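Local coordinates for B-type flagellar hook-associated protein 2 (Pseudomonas aeruginosa, PDB 5FHY) that caps the growing flagellar filament, promoting flagellin polymerization at its tip and keeping exported subunits from leaking away unpolymerized, at residues Gly34-Gln39 and Ile175-Leu180; Asn59-Ser64 and Ser84-Ala89; Thr45-Ala50 and Gly127-Val132; Pro77-Asp82 and Asp93-Ala98. One frame throughout, in Å; residues are numbered along the deposited sequence.

How the contacts relate
Contacts 2, 3 and 4 belong to one lobe of the chain, while contact 1 sits in a separate four-stranded sheet, its centre about 53 Å from that of contact 2. Contacts 2 and 4 touch directly: both use helix 88-98, their centres lie about 12 Å apart, and Asn-85 ND2 probably bonds to Thr-80 O. Contact 3, about 17 Å from contact 4 between centres, reaches the same sheet. Across the assembly contacts 1 and 3 meet: Lys-48, from segment 45-50 of another subunit, makes a cation-pi contact with Tyr-36 of contact 1. The side chains of Asp-178 in contact 1 and Ile-49 in contact 3 each lie about 10 Å from a bound sodium ion.

Contact 1 of 4, residues Gly34-Gln39 and Ile175-Leu180; sequences GTYQIQ and ITVDGL
Ile-38 and Val-177 face each other as a non-hydrogen-bonded antiparallel pair, and Gln-39 with Thr-176 forms the hydrogen-bonded pair beside it, the strand segments running at 165°. Both strands belong to a four-stranded antiparallel sheet in which 173-177 lies between 34-42 and 180-184, and the type I' turn from Val-177 to Leu-180 closes the hairpin between strands 173-177 and 180-184.

Among the hydrogen bonds, Gln-39 N reaches Thr-176 O at 3.1 Å and Thr-176 N returns the bond to Gln-39 O. Asp-178 N continues the pattern, giving its hydrogen almost straight to Gln-37 O at 2.9 Å. There the chain turns off, and the Asp-178 carboxylate takes the place that its own backbone carbonyl would have in a regular pair: OD1 accepts from Gln-37 N at 3.0 Å, with the nitrogen 45° above the carboxylate plane. With CG beside the backbone N (chi1 -74°), the carboxylate lies on the Gln-37 side; N and OD1 of Asp-178 hold Gln-37 O and N. A water donates to Gln-37 O and lies 2.7 Å from Thr-176 OG1. The amide of Gln-37 leads away to Thr-211.

Packing contacts gather round the Tyr-36 ring, whose CD1 is met obliquely by Val-177 CG1 at 4.0 Å and by Asp-178 OD2 at 3.6 Å. Lys-48 of a second subunit makes a cation-pi contact with this ring and a long, weak ion pair with Asp-178, placing the turn at a subunit interface. On the sheet face carrying Gln-39 and Thr-176, Thr-176 OG1 presses on Gln-39 CB at 3.2 Å.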
loop_
_atom_site.group_PDB
_atom_site.type_symbol
_atom_site.label_atom_id
_atom_site.label_comp_id
_atom_site.label_asym_id
_atom_site.label_seq_id
_atom_site.Cartn_x
_atom_site.Cartn_y
_atom_site.Cartn_z
ATOM N N GLY B 34 -19.606 -28.647 -35.723
ATOM C CA GLY B 34 -20.723 -28.132 -36.490
ATOM C C GLY B 34 -21.316 -26.873 -35.891
ATOM O O GLY B 34 -21.016 -26.504 -34.756
ATOM N N THR B 35 -22.162 -26.209 -36.667
ATOM C CA THR B 35 -22.823 -24.990 -36.229
ATOM C C THR B 35 -24.323 -25.113 -36.453
ATOM O O THR B 35 -24.760 -25.717 -37.429
ATOM C CB THR B 35 -22.273 -23.761 -36.968
ATOM O OG1 THR B 35 -23.139 -22.642 -36.749
ATOM C CG2 THR B 35 -22.174 -24.036 -38.462
ATOM N N TYR B 36 -25.117 -24.558 -35.546
ATOM C CA TYR B 36 -26.559 -24.741 -35.617
ATOM C C TYR B 36 -27.301 -23.460 -35.276
ATOM O O TYR B 36 -26.971 -22.773 -34.311
ATOM C CB TYR B 36 -27.009 -25.861 -34.674
ATOM C CG TYR B 36 -26.299 -27.180 -34.895
ATOM C CD1 TYR B 36 -26.766 -28.089 -35.837
ATOM C CD2 TYR B 36 -25.165 -27.517 -34.158
ATOM C CE1 TYR B 36 -26.126 -29.296 -36.045
ATOM C CE2 TYR B 36 -24.517 -28.723 -34.359
ATOM C CZ TYR B 36 -25.002 -29.610 -35.305
ATOM O OH TYR B 36 -24.368 -30.815 -35.514
ATOM N N GLN B 37 -28.310 -23.143 -36.078
ATOM C CA GLN B 37 -29.168 -22.011 -35.789
ATOM C C GLN B 37 -30.394 -22.504 -35.037
ATOM O O GLN B 37 -31.139 -23.357 -35.526
ATOM C CB GLN B 37 -29.564 -21.289 -37.074
ATOM C CG GLN B 37 -28.386 -20.656 -37.797
ATOM C CD GLN B 37 -27.742 -19.544 -36.995
ATOM O OE1 GLN B 37 -26.713 -19.745 -36.348
ATOM N NE2 GLN B 37 -28.341 -18.360 -37.037
ATOM N N ILE B 38 -30.611 -21.949 -33.853
ATOM C CA ILE B 38 -31.624 -22.475 -32.956
ATOM C C ILE B 38 -32.641 -21.416 -32.564
ATOM O O ILE B 38 -32.283 -20.298 -32.203
ATOM C CB ILE B 38 -30.980 -23.055 -31.680
ATOM C CG1 ILE B 38 -29.968 -24.143 -32.044
ATOM C CG2 ILE B 38 -32.040 -23.607 -30.738
ATOM C CD1 ILE B 38 -29.547 -25.004 -30.877
ATOM N N GLN B 39 -33.914 -21.778 -32.652
ATOM C CA GLN B 39 -34.985 -20.941 -32.144
ATOM C C GLN B 39 -35.657 -21.677 -30.996
ATOM O O GLN B 39 -35.734 -22.902 -30.999
ATOM C CB GLN B 39 -36.009 -20.619 -33.240
ATOM C CG GLN B 39 -35.480 -19.789 -34.403
ATOM C CD GLN B 39 -36.561 -19.436 -35.417
ATOM O OE1 GLN B 39 -37.755 -19.504 -35.124
ATOM N NE2 GLN B 39 -36.141 -19.060 -36.622
ATOM N N ILE B 175 -38.780 -26.359 -30.187
ATOM C CA ILE B 175 -37.590 -25.695 -30.686
ATOM C C ILE B 175 -37.459 -25.981 -32.173
ATOM O O ILE B 175 -38.139 -26.852 -32.711
ATOM C CB ILE B 175 -36.310 -26.162 -29.955
ATOM C CG1 ILE B 175 -36.014 -27.629 -30.269
ATOM C CG2 ILE B 175 -36.438 -25.980 -28.452
ATOM C CD1 ILE B 175 -34.823 -28.174 -29.517
ATOM N N THR B 176 -36.599 -25.225 -32.840
ATOM C CA THR B 176 -36.254 -25.510 -34.222
ATOM C C THR B 176 -34.738 -25.524 -34.341
ATOM O O THR B 176 -34.058 -24.679 -33.769
ATOM C CB THR B 176 -36.852 -24.481 -35.213
ATOM O OG1 THR B 176 -36.143 -23.241 -35.116
ATOM C CG2 THR B 176 -38.331 -24.240 -34.943
ATOM N N VAL B 177 -34.211 -26.496 -35.072
ATOM C CA VAL B 177 -32.778 -26.572 -35.311
ATOM C C VAL B 177 -32.543 -26.550 -36.810
ATOM O O VAL B 177 -32.850 -27.515 -37.511
ATOM C CB VAL B 177 -32.153 -27.840 -34.701
ATOM C CG1 VAL B 177 -30.666 -27.904 -35.028
ATOM C CG2 VAL B 177 -32.378 -27.871 -33.191
ATOM N N ASP B 178 -31.995 -25.438 -37.292
ATOM C CA ASP B 178 -31.779 -25.215 -38.716
ATOM C C ASP B 178 -33.066 -25.356 -39.523
ATOM O O ASP B 178 -33.041 -25.781 -40.673
ATOM C CB ASP B 178 -30.716 -26.178 -39.245
ATOM C CG ASP B 178 -29.323 -25.785 -38.814
ATOM O OD1 ASP B 178 -29.082 -24.571 -38.653
ATOM O OD2 ASP B 178 -28.471 -26.681 -38.634
ATOM N N GLY B 179 -34.190 -25.006 -38.904
ATOM C CA GLY B 179 -35.479 -25.043 -39.572
ATOM C C GLY B 179 -36.344 -26.226 -39.173
ATOM O O GLY B 179 -37.557 -26.219 -39.392
ATOM N N LEU B 180 -35.726 -27.246 -38.583
ATOM C CA LEU B 180 -36.454 -28.461 -38.237
ATOM C C LEU B 180 -37.039 -28.376 -36.836
ATOM O O LEU B 180 -36.323 -28.136 -35.869
ATOM C CB LEU B 180 -35.536 -29.675 -38.356
ATOM C CG LEU B 180 -34.833 -29.807 -39.706
ATOM C CD1 LEU B 180 -33.945 -31.040 -39.733
ATOM C CD2 LEU B 180 -35.857 -29.840 -40.833
HETATM O O HOH W 1 -34.103 -23.657 -36.849
#

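Contact 2 of 4, residues Asn59-Ser64 and Ser84-Ala89; sequences NAKFNS and SNNTLA
Asn-86 O takes a hydrogen bond from Phe-62 N in the loop 59-64 at 2.7 Å, with an N-H...O angle of 168°, and a C-H...O contact from Lys-61 CA at 3.2 Å. The Phe-62 nitrogen is tilted 27° out of the carbonyl plane. The side chain of Asn-86 then reaches back to the same partner, its ND2 donating to Phe-62 O at 3.1 Å, in the plane of that carbonyl and close to the plane of its own amide. Its CG stands between the backbone N and the carbonyl carbon (chi1 59°). One residue thereby satisfies both main-chain polar groups of Phe-62.

The other amide atom, OD1, has a weak bond from Lys-61 NZ at 3.2 Å, which together with the ND2 bond probably limits the amide's rotation. To get there the lysine chain bends at chi2 and chi3, and its CE rests on Thr-87 CG2 at 3.7 Å, the two side chains lying side by side.

Apart from these polar bonds, the Phe-62 ring meets the first turn of the helix. Leu-88 CD1 packs obliquely on CZ at 3.5 Å, the side chains crossing at about a right angle, while Thr-87 O and Leu-88 CA come to the ring edge in its plane. Ile-54 touches both Ala-60 and Leu-88, and Leu-145 lies against the ring as well.

Asn-86 is the centre of an inverse gamma turn, followed at once by Thr-87 as the N-cap, whose OG1 weakly caps Gly-90 N: a loop clamped onto the start of helix 88-98 in the flagellin hook IN region.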
loop_
_atom_site.group_PDB
_atom_site.type_symbol
_atom_site.label_atom_id
_atom_site.label_comp_id
_atom_site.label_asym_id
_atom_site.label_seq_id
_atom_site.Cartn_x
_atom_site.Cartn_y
_atom_site.Cartn_z
ATOM N N ASN B 59 -64.866 -23.141 9.295
ATOM C CA ASN B 59 -65.806 -24.052 9.932
ATOM C C ASN B 59 -66.253 -25.148 8.978
ATOM O O ASN B 59 -67.181 -25.899 9.275
ATOM C CB ASN B 59 -67.028 -23.294 10.452
ATOM C CG ASN B 59 -66.695 -22.365 11.604
ATOM O OD1 ASN B 59 -65.850 -22.674 12.445
ATOM N ND2 ASN B 59 -67.368 -21.223 11.654
ATOM N N ALA B 60 -65.589 -25.240 7.832
ATOM C CA ALA B 60 -66.002 -26.193 6.812
ATOM C C ALA B 60 -65.377 -27.565 7.022
ATOM O O ALA B 60 -64.172 -27.695 7.229
ATOM C CB ALA B 60 -65.657 -25.663 5.422
ATOM N N LYS B 61 -66.219 -28.589 6.961
ATOM C CA LYS B 61 -65.776 -29.969 7.085
ATOM C C LYS B 61 -66.391 -30.776 5.955
ATOM O O LYS B 61 -67.583 -30.665 5.682
ATOM C CB LYS B 61 -66.149 -30.563 8.448
ATOM C CG LYS B 61 -65.713 -29.730 9.641
ATOM C CD LYS B 61 -65.280 -30.622 10.794
ATOM C CE LYS B 61 -64.069 -31.458 10.399
ATOM N NZ LYS B 61 -63.629 -32.401 11.467
ATOM N N PHE B 62 -65.579 -31.594 5.300
ATOM C CA PHE B 62 -66.025 -32.303 4.107
ATOM C C PHE B 62 -66.809 -33.581 4.401
ATOM O O PHE B 62 -66.560 -34.271 5.388
ATOM C CB PHE B 62 -64.820 -32.636 3.225
ATOM C CG PHE B 62 -64.171 -31.431 2.601
ATOM C CD1 PHE B 62 -64.841 -30.692 1.641
ATOM C CD2 PHE B 62 -62.896 -31.038 2.967
ATOM C CE1 PHE B 62 -64.255 -29.588 1.058
ATOM C CE2 PHE B 62 -62.304 -29.931 2.384
ATOM C CZ PHE B 62 -62.986 -29.206 1.430
ATOM N N ASN B 63 -67.778 -33.868 3.536
ATOM C CA ASN B 63 -68.486 -35.144 3.541
ATOM C C ASN B 63 -67.524 -36.319 3.406
ATOM O O ASN B 63 -66.389 -36.149 2.955
ATOM C CB ASN B 63 -69.511 -35.188 2.407
ATOM C CG ASN B 63 -70.692 -34.279 2.651
ATOM O OD1 ASN B 63 -70.928 -33.835 3.772
ATOM N ND2 ASN B 63 -71.439 -33.987 1.594
ATOM N N SER B 64 -67.984 -37.510 3.773
ATOM C CA SER B 64 -67.162 -38.709 3.651
ATOM C C SER B 64 -67.059 -39.113 2.183
ATOM O O SER B 64 -67.928 -38.775 1.381
ATOM C CB SER B 64 -67.751 -39.850 4.489
ATOM O OG SER B 64 -67.032 -41.060 4.312
ATOM N N SER B 84 -60.732 -37.733 10.396
ATOM C CA SER B 84 -59.389 -37.333 10.797
ATOM C C SER B 84 -58.754 -36.349 9.816
ATOM O O SER B 84 -57.695 -35.788 10.098
ATOM C CB SER B 84 -58.494 -38.561 10.966
ATOM O OG SER B 84 -58.395 -39.290 9.757
ATOM N N ASN B 85 -59.391 -36.139 8.666
ATOM C CA ASN B 85 -58.778 -35.322 7.620
ATOM C C ASN B 85 -59.760 -34.550 6.736
ATOM O O ASN B 85 -59.363 -33.982 5.718
ATOM C CB ASN B 85 -57.883 -36.193 6.729
ATOM C CG ASN B 85 -58.636 -37.344 6.072
ATOM O OD1 ASN B 85 -59.863 -37.413 6.118
ATOM N ND2 ASN B 85 -57.893 -38.252 5.449
ATOM N N ASN B 86 -61.035 -34.525 7.110
ATOM C CA ASN B 86 -62.035 -33.886 6.259
ATOM C C ASN B 86 -62.068 -32.363 6.404
ATOM O O ASN B 86 -63.135 -31.758 6.482
ATOM C CB ASN B 86 -63.425 -34.467 6.536
ATOM C CG ASN B 86 -63.857 -34.287 7.971
ATOM O OD1 ASN B 86 -63.028 -34.100 8.858
ATOM N ND2 ASN B 86 -65.161 -34.338 8.208
ATOM N N THR B 87 -60.889 -31.753 6.419
ATOM C CA THR B 87 -60.759 -30.309 6.313
ATOM C C THR B 87 -59.847 -29.979 5.138
ATOM O O THR B 87 -59.218 -30.871 4.571
ATOM C CB THR B 87 -60.188 -29.692 7.599
ATOM O OG1 THR B 87 -58.954 -30.339 7.928
ATOM C CG2 THR B 87 -61.160 -29.862 8.752
ATOM N N LEU B 88 -59.780 -28.701 4.773
ATOM C CA LEU B 88 -58.925 -28.259 3.673
ATOM C C LEU B 88 -57.462 -28.575 3.972
ATOM O O LEU B 88 -56.746 -29.115 3.130
ATOM C CB LEU B 88 -59.093 -26.759 3.410
ATOM C CG LEU B 88 -60.236 -26.323 2.487
ATOM C CD1 LEU B 88 -61.583 -26.463 3.187
ATOM C CD2 LEU B 88 -60.027 -24.905 2.005
ATOM N N ALA B 89 -57.028 -28.220 5.176
ATOM C CA ALA B 89 -55.663 -28.479 5.625
ATOM C C ALA B 89 -55.423 -29.976 5.766
ATOM O O ALA B 89 -54.290 -30.452 5.666
ATOM C CB ALA B 89 -55.396 -27.774 6.943
#

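Contact 3 of 4, residues Thr45-Ala50 and Gly127-Val132; sequences TSSKIA and GKDIKV
Ser-47 and Ile-130 join two antiparallel sheets of the chain, the first by strand 48-50, the second on strand 130-136, an outermost strand of its three-stranded sheet. The two segments do not pair as neighbouring strands. Instead Ile-130 N donates to the side-chain hydroxyl, Ser-47 OG, at 3.1 Å with an N-H...O angle of 161°. The oxygen stands anti to its own backbone N (chi1 -178°), which puts OG beside Ile-130 N, and Ser-47 CB comes along to touch Lys-128 O at 3.4 Å. Lys-128 itself is the centre of an inverse gamma turn, and next to it the Asp-129 carboxylate holds Ala-170 N.

The Ile-130 side chain lies against the serine: its CG1 is 3.4 Å from Ser-47 OG, and its CD1 sits 3.7 Å from Ser-47 O. Farther along, Ile-49 extends CD1 toward Ile-130 CG2 at 4.3 Å and toward Val-132 CG2 at 4.4 Å, a looser apolar touch to which Phe-150 adds on Ile-49 and Ile-69 on Ile-130. Lys-48 turns away from this interior, packing on Val-118 and Ser-120 of strand 114-121.

A single hydroxyl therefore accepts the N-H of Ile-130, and this one hydrogen bond between the segments probably helps fix how they lie against each other, while the branched aliphatic side chains beside it add van der Waals contact without direction.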
loop_
_atom_site.group_PDB
_atom_site.type_symbol
_atom_site.label_atom_id
_atom_site.label_comp_id
_atom_site.label_asym_id
_atom_site.label_seq_id
_atom_site.Cartn_x
_atom_site.Cartn_y
_atom_site.Cartn_z
ATOM N N THR B 45 -44.286 -27.254 -20.218
ATOM C CA THR B 45 -44.906 -26.819 -18.972
ATOM C C THR B 45 -45.493 -27.982 -18.185
ATOM O O THR B 45 -45.753 -29.054 -18.733
ATOM C CB THR B 45 -46.017 -25.783 -19.225
ATOM O OG1 THR B 45 -47.044 -26.367 -20.035
ATOM C CG2 THR B 45 -45.463 -24.556 -19.926
ATOM N N SER B 46 -45.689 -27.762 -16.889
ATOM C CA SER B 46 -46.298 -28.767 -16.030
ATOM C C SER B 46 -47.693 -28.308 -15.637
ATOM O O SER B 46 -48.090 -27.190 -15.951
ATOM C CB SER B 46 -45.437 -29.019 -14.789
ATOM O OG SER B 46 -45.287 -27.839 -14.016
ATOM N N SER B 47 -48.441 -29.168 -14.959
ATOM C CA SER B 47 -49.815 -28.836 -14.617
ATOM C C SER B 47 -49.904 -28.148 -13.262
ATOM O O SER B 47 -49.177 -28.490 -12.327
ATOM C CB SER B 47 -50.685 -30.094 -14.620
ATOM O OG SER B 47 -52.035 -29.780 -14.325
ATOM N N LYS B 48 -50.811 -27.182 -13.169
ATOM C CA LYS B 48 -51.097 -26.491 -11.918
ATOM C C LYS B 48 -52.546 -26.031 -11.955
ATOM O O LYS B 48 -52.940 -25.239 -12.817
ATOM C CB LYS B 48 -50.147 -25.306 -11.701
ATOM C CG LYS B 48 -50.446 -24.485 -10.447
ATOM C CD LYS B 48 -49.343 -23.476 -10.138
ATOM C CE LYS B 48 -49.700 -22.611 -8.933
ATOM N NZ LYS B 48 -48.660 -21.589 -8.622
ATOM N N ILE B 49 -53.346 -26.548 -11.029
ATOM C CA ILE B 49 -54.771 -26.265 -11.033
ATOM C C ILE B 49 -55.233 -25.689 -9.708
ATOM O O ILE B 49 -54.525 -25.755 -8.702
ATOM C CB ILE B 49 -55.590 -27.536 -11.327
ATOM C CG1 ILE B 49 -55.563 -28.480 -10.123
ATOM C CG2 ILE B 49 -55.067 -28.234 -12.573
ATOM C CD1 ILE B 49 -56.505 -29.649 -10.241
ATOM N N ALA B 50 -56.438 -25.132 -9.717
ATOM C CA ALA B 50 -57.049 -24.601 -8.506
ATOM C C ALA B 50 -58.474 -25.122 -8.417
ATOM O O ALA B 50 -59.259 -24.963 -9.349
ATOM C CB ALA B 50 -57.027 -23.083 -8.505
ATOM N N GLY B 127 -50.408 -33.664 -21.974
ATOM C CA GLY B 127 -51.271 -34.662 -21.366
ATOM C C GLY B 127 -51.002 -34.988 -19.908
ATOM O O GLY B 127 -51.720 -35.782 -19.304
ATOM N N LYS B 128 -49.967 -34.387 -19.336
ATOM C CA LYS B 128 -49.636 -34.644 -17.940
ATOM C C LYS B 128 -50.409 -33.676 -17.048
ATOM O O LYS B 128 -49.840 -33.043 -16.159
ATOM C CB LYS B 128 -48.128 -34.526 -17.686
ATOM C CG LYS B 128 -47.277 -35.590 -18.371
ATOM C CD LYS B 128 -46.993 -35.202 -19.808
ATOM C CE LYS B 128 -46.162 -36.234 -20.542
ATOM N NZ LYS B 128 -45.974 -35.829 -21.963
ATOM N N ASP B 129 -51.710 -33.564 -17.295
ATOM C CA ASP B 129 -52.571 -32.689 -16.507
ATOM C C ASP B 129 -52.987 -33.380 -15.214
ATOM O O ASP B 129 -53.120 -34.601 -15.177
ATOM C CB ASP B 129 -53.816 -32.288 -17.309
ATOM C CG ASP B 129 -53.496 -31.358 -18.474
ATOM O OD1 ASP B 129 -52.668 -30.437 -18.310
ATOM O OD2 ASP B 129 -54.081 -31.553 -19.561
ATOM N N ILE B 130 -53.198 -32.597 -14.159
ATOM C CA ILE B 130 -53.661 -33.144 -12.890
ATOM C C ILE B 130 -55.175 -33.343 -12.934
ATOM O O ILE B 130 -55.913 -32.428 -13.293
ATOM C CB ILE B 130 -53.293 -32.232 -11.697
ATOM C CG1 ILE B 130 -51.791 -31.944 -11.677
ATOM C CG2 ILE B 130 -53.710 -32.875 -10.377
ATOM C CD1 ILE B 130 -51.380 -30.947 -10.610
ATOM N N LYS B 131 -55.633 -34.538 -12.570
ATOM C CA LYS B 131 -57.062 -34.841 -12.565
ATOM C C LYS B 131 -57.518 -35.292 -11.182
ATOM O O LYS B 131 -56.810 -36.026 -10.491
ATOM C CB LYS B 131 -57.394 -35.916 -13.607
ATOM C CG LYS B 131 -58.875 -36.255 -13.697
ATOM C CD LYS B 131 -59.186 -37.201 -14.845
ATOM C CE LYS B 131 -60.690 -37.278 -15.089
ATOM N NZ LYS B 131 -61.065 -38.172 -16.223
ATOM N N VAL B 132 -58.709 -34.845 -10.788
ATOM C CA VAL B 132 -59.286 -35.192 -9.498
ATOM C C VAL B 132 -60.676 -35.799 -9.669
ATOM O O VAL B 132 -61.597 -35.134 -10.148
ATOM C CB VAL B 132 -59.385 -33.969 -8.569
ATOM C CG1 VAL B 132 -59.940 -34.389 -7.211
ATOM C CG2 VAL B 132 -58.021 -33.302 -8.412
#

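Contact 4 of 4, residues Pro77-Asp82 and Asp93-Ala98; sequences PAITVD and DAINQA
Ile-79 and Ala-98 lead an apolar contact between strand 74-81 and helix 88-98. The strand is an outermost one of its antiparallel sheet; the helix follows it in the chain and runs back along it, the segment axes at 167° and 10.0 Å apart. This strand-loop-helix return lies in the flagellin hook IN region.

The aliphatic contacts all converge on the end of one side chain. Ile-79 holds CG1 anti to the carbonyl carbon and then runs on extended (chi2 -175°), which carries CD1 to the helix surface. There it meets three residues: Ala-98 CB at 3.7 Å, Ile-95 CG1 at 3.9 Å and Ala-94 CB at 4.1 Å. Ala-94 and Ala-98 stand one helical turn apart, and the methyl of Ile-79 touches both CB atoms from the strand side while Ile-95, whose side chain crosses it at about a right angle, closes in from the flank. Ile-79 CG1 also lies 4.0 Å from Ala-98 CB. Met-91 on the preceding turn touches Ile-79 too, and Ile-95 reaches on to Ile-69 of strand 65-71 and to Val-104 and Ala-106 of strand 104-111, in two different sheets, so the helix touches both.

The remaining touch involves a polar atom. Pro-77 CD lies 3.4 Å from Ala-98 O, with the proline ring set beside Ala-98.

No hydrogen bond crosses between the two segments. With only aliphatic carbon meeting carbon, apart from that one carbonyl, cohesion comes from burial and fit: the isoleucine meets the helix largely through two alanine methyls, consistent with close packing of small side chains.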
loop_
_atom_site.group_PDB
_atom_site.type_symbol
_atom_site.label_atom_id
_atom_site.label_comp_id
_atom_site.label_asym_id
_atom_site.label_seq_id
_atom_site.Cartn_x
_atom_site.Cartn_y
_atom_site.Cartn_z
ATOM N N PRO B 77 -52.260 -42.960 -4.882
ATOM C CA PRO B 77 -53.022 -43.779 -3.933
ATOM C C PRO B 77 -54.405 -43.189 -3.685
ATOM O O PRO B 77 -54.520 -41.969 -3.557
ATOM C CB PRO B 77 -52.171 -43.732 -2.665
ATOM C CG PRO B 77 -50.784 -43.563 -3.163
ATOM C CD PRO B 77 -50.876 -42.735 -4.420
ATOM N N ALA B 78 -55.432 -44.031 -3.646
ATOM C CA ALA B 78 -56.774 -43.554 -3.344
ATOM C C ALA B 78 -56.786 -42.930 -1.955
ATOM O O ALA B 78 -56.334 -43.540 -0.987
ATOM C CB ALA B 78 -57.777 -44.690 -3.434
ATOM N N ILE B 79 -57.310 -41.713 -1.861
ATOM C CA ILE B 79 -57.380 -41.025 -0.582
ATOM C C ILE B 79 -58.757 -41.178 0.040
ATOM O O ILE B 79 -59.758 -40.754 -0.536
ATOM C CB ILE B 79 -57.059 -39.520 -0.718
ATOM C CG1 ILE B 79 -55.610 -39.309 -1.161
ATOM C CG2 ILE B 79 -57.318 -38.798 0.597
ATOM C CD1 ILE B 79 -55.201 -37.857 -1.191
ATOM N N THR B 80 -58.798 -41.762 1.232
ATOM C CA THR B 80 -60.047 -41.904 1.961
ATOM C C THR B 80 -60.244 -40.699 2.864
ATOM O O THR B 80 -59.379 -40.368 3.674
ATOM C CB THR B 80 -60.082 -43.192 2.813
ATOM O OG1 THR B 80 -60.014 -44.338 1.957
ATOM C CG2 THR B 80 -61.365 -43.260 3.638
ATOM N N VAL B 81 -61.383 -40.035 2.710
ATOM C CA VAL B 81 -61.678 -38.861 3.510
ATOM C C VAL B 81 -62.524 -39.327 4.681
ATOM O O VAL B 81 -63.607 -39.875 4.492
ATOM C CB VAL B 81 -62.428 -37.777 2.714
ATOM C CG1 VAL B 81 -62.697 -36.563 3.598
ATOM C CG2 VAL B 81 -61.641 -37.384 1.480
ATOM N N ASP B 82 -62.023 -39.112 5.890
ATOM C CA ASP B 82 -62.741 -39.496 7.098
ATOM C C ASP B 82 -62.762 -38.336 8.082
ATOM O O ASP B 82 -62.523 -37.193 7.700
ATOM C CB ASP B 82 -62.104 -40.739 7.734
ATOM C CG ASP B 82 -60.598 -40.605 7.917
ATOM O OD1 ASP B 82 -60.134 -39.552 8.399
ATOM O OD2 ASP B 82 -59.876 -41.570 7.586
ATOM N N ASP B 93 -52.484 -31.980 3.673
ATOM C CA ASP B 93 -51.490 -32.864 4.272
ATOM C C ASP B 93 -51.487 -34.231 3.599
ATOM O O ASP B 93 -50.433 -34.832 3.404
ATOM C CB ASP B 93 -51.744 -33.030 5.773
ATOM C CG ASP B 93 -51.538 -31.743 6.547
ATOM O OD1 ASP B 93 -50.764 -30.883 6.078
ATOM O OD2 ASP B 93 -52.142 -31.597 7.629
ATOM N N ALA B 94 -52.675 -34.717 3.247
ATOM C CA ALA B 94 -52.808 -36.039 2.645
ATOM C C ALA B 94 -52.173 -36.050 1.266
ATOM O O ALA B 94 -51.314 -36.879 0.972
ATOM C CB ALA B 94 -54.268 -36.447 2.559
ATOM N N ILE B 95 -52.611 -35.111 0.432
ATOM C CA ILE B 95 -52.137 -34.990 -0.941
ATOM C C ILE B 95 -50.622 -34.804 -0.987
ATOM O O ILE B 95 -49.946 -35.377 -1.842
ATOM C CB ILE B 95 -52.819 -33.818 -1.672
ATOM C CG1 ILE B 95 -54.321 -34.060 -1.790
ATOM C CG2 ILE B 95 -52.231 -33.632 -3.062
ATOM C CD1 ILE B 95 -55.054 -32.932 -2.496
ATOM N N ASN B 96 -50.092 -34.008 -0.061
ATOM C CA ASN B 96 -48.657 -33.749 -0.012
ATOM C C ASN B 96 -47.871 -35.035 0.207
ATOM O O ASN B 96 -46.735 -35.166 -0.251
ATOM C CB ASN B 96 -48.324 -32.757 1.106
ATOM C CG ASN B 96 -48.660 -31.326 0.740
ATOM O OD1 ASN B 96 -48.571 -30.927 -0.421
ATOM N ND2 ASN B 96 -49.051 -30.543 1.738
ATOM N N GLN B 97 -48.477 -35.974 0.928
ATOM C CA GLN B 97 -47.843 -37.262 1.194
ATOM C C GLN B 97 -48.435 -38.375 0.328
ATOM O O GLN B 97 -47.879 -39.469 0.249
ATOM C CB GLN B 97 -47.915 -37.611 2.683
ATOM C CG GLN B 97 -47.226 -36.558 3.550
ATOM C CD GLN B 97 -46.708 -37.103 4.869
ATOM O OE1 GLN B 97 -46.026 -38.129 4.904
ATOM N NE2 GLN B 97 -47.005 -36.404 5.958
ATOM N N ALA B 98 -49.588 -38.115 -0.280
ATOM C CA ALA B 98 -50.164 -39.060 -1.235
ATOM C C ALA B 98 -49.570 -38.832 -2.620
ATOM O O ALA B 98 -49.860 -39.571 -3.561
ATOM C CB ALA B 98 -51.679 -38.932 -1.286
#